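Local coordinates for multicopper oxidase (Arthrobacter sp. FB24, PDB 3GDC) that probably couples the oxidation of phenol-type substrates to the reduction of dioxygen to water, as a copper-containing, laccase-like oxidase, at the interface of chains A and B. Numbering follows the deposited sequence. Chains: chain A/B, Multicopper oxidase.

The interface of chains A and B. Residues chain A 222, 244-245, 271; chain B 93, 251, 253.
B:Arg253 reaches across the interface and meets the carboxylate of A:Asp244 end-on, one guanidinium nitrogen to each oxygen. NH2 of B:Arg253 donates to OD1 of A:Asp244 at 2.7 Å, a salt bridge, arriving on the syn side; NH1 of B:Arg253 donates to OD2 of A:Asp244 at 3.0 Å from above the carboxylate plane. The guanidinium is therefore turned against the acid, the planes 46° apart, although both oxygens lie close to the arginine's own plane.

The same carboxylate also meets B:His93, whose ND1 makes weak bonds to both oxygens, 3.1 Å from OD2 of A:Asp244. CE1 of B:His93 lies over one face of A:His222, toward its rim, in a stack that brings it 3.3 Å from CE1 of A:His222. A:His271 comes from the opposite direction and the two rings meet edge to edge, NE2 of A:His271 and NE2 of B:His93 3.5 Å apart, while CA of B:Gly251 lies over the centre of the A:His271 ring.

Behind this shell, A:Asp244 has its CG between backbone N and carbonyl carbon (chi1 57°), which brings OD1 within 3.0 Å of the hydroxyl OG1 of A:Thr245. A glycine in place of A:Asp244 would probably leave B:Arg253 without its charged mate and OG1 of A:Thr245 without its acceptor. The aspartate's backbone O accepts from ND1 of A:His222 at 2.8 Å; the donor sits above the carbonyl plane, and the bond probably fixes the rotation of the stacked ring. On the other chain, the carbonyl O of B:Gly251 takes NH2 of B:Arg253 nearly head-on at 2.8 Å, positioning the arginine.

B:His93, A:His222 and A:His271 belong to His-X-His copper motifs, and B:His93 is itself a copper ligand; in two-domain oxidases such motifs from neighbouring subunits build the trinuclear cluster. The patch fits a trimer with shared active sites: in cupredoxin-type beta-sandwich domains, strands 218-223, 245-249 and 264-269 of chain A carry or adjoin its residues, facing B:Arg253, which opens strand 253-259, and the loop residue B:His93.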
loop_
_atom_site.group_PDB
_atom_site.type_symbol
_atom_site.label_atom_id
_atom_site.label_comp_id
_atom_site.label_asym_id
_atom_site.label_seq_id
_atom_site.Cartn_x
_atom_site.Cartn_y
_atom_site.Cartn_z
ATOM N N HIS A 222 -7.516 -11.020 3.402
ATOM C CA HIS A 222 -8.850 -10.715 3.912
ATOM C C HIS A 222 -9.444 -11.952 4.551
ATOM O O HIS A 222 -9.286 -13.043 4.024
ATOM C CB HIS A 222 -9.767 -10.235 2.771
ATOM C CG HIS A 222 -11.208 -10.109 3.169
ATOM N ND1 HIS A 222 -11.631 -9.267 4.175
ATOM C CD2 HIS A 222 -12.321 -10.725 2.705
ATOM C CE1 HIS A 222 -12.941 -9.368 4.316
ATOM N NE2 HIS A 222 -13.384 -10.244 3.433
ATOM N N ASP A 244 -10.485 -5.904 8.428
ATOM C CA ASP A 244 -10.629 -7.253 7.881
ATOM C C ASP A 244 -9.789 -7.497 6.631
ATOM O O ASP A 244 -9.775 -8.605 6.117
ATOM C CB ASP A 244 -12.103 -7.585 7.605
ATOM C CG ASP A 244 -12.765 -6.587 6.646
ATOM O OD1 ASP A 244 -12.046 -5.929 5.874
ATOM O OD2 ASP A 244 -14.001 -6.473 6.676
ATOM N N THR A 245 -9.112 -6.453 6.151
ATOM C CA THR A 245 -8.299 -6.522 4.937
ATOM C C THR A 245 -7.020 -5.709 5.137
ATOM O O THR A 245 -7.084 -4.560 5.561
ATOM C CB THR A 245 -9.053 -5.942 3.714
ATOM O OG1 THR A 245 -10.294 -6.633 3.543
ATOM C CG2 THR A 245 -8.229 -6.086 2.437
ATOM N N HIS A 271 -7.433 -10.221 -1.292
ATOM C CA HIS A 271 -8.533 -9.438 -1.848
ATOM C C HIS A 271 -8.181 -8.930 -3.255
ATOM O O HIS A 271 -8.892 -8.110 -3.836
ATOM C CB HIS A 271 -8.984 -8.314 -0.910
ATOM C CG HIS A 271 -10.444 -7.994 -1.032
ATOM N ND1 HIS A 271 -11.009 -7.574 -2.217
ATOM C CD2 HIS A 271 -11.457 -8.063 -0.136
ATOM C CE1 HIS A 271 -12.305 -7.387 -2.043
ATOM N NE2 HIS A 271 -12.604 -7.675 -0.789
ATOM N N HIS B 93 -18.728 -7.242 4.530
ATOM C CA HIS B 93 -17.562 -7.035 5.379
ATOM C C HIS B 93 -18.098 -6.553 6.722
ATOM O O HIS B 93 -18.543 -5.414 6.853
ATOM C CB HIS B 93 -16.629 -5.992 4.759
ATOM C CG HIS B 93 -15.840 -6.491 3.585
ATOM N ND1 HIS B 93 -14.461 -6.480 3.561
ATOM C CD2 HIS B 93 -16.233 -7.021 2.403
ATOM C CE1 HIS B 93 -14.039 -6.961 2.405
ATOM N NE2 HIS B 93 -15.094 -7.305 1.687
ATOM N N GLY B 251 -11.111 -3.487 -1.345
ATOM C CA GLY B 251 -11.644 -3.904 -0.052
ATOM C C GLY B 251 -11.209 -3.031 1.109
ATOM O O GLY B 251 -11.772 -3.125 2.202
ATOM N N ARG B 253 -10.920 0.708 2.855
ATOM C CA ARG B 253 -11.819 1.846 2.954
ATOM C C ARG B 253 -11.507 2.580 4.244
ATOM O O ARG B 253 -10.811 2.061 5.115
ATOM C CB ARG B 253 -13.283 1.393 2.953
ATOM C CG ARG B 253 -13.750 0.633 4.182
ATOM C CD ARG B 253 -13.335 -0.838 4.153
ATOM N NE ARG B 253 -13.989 -1.611 5.211
ATOM C CZ ARG B 253 -13.728 -2.886 5.488
ATOM N NH1 ARG B 253 -14.372 -3.482 6.477
ATOM N NH2 ARG B 253 -12.836 -3.576 4.774
#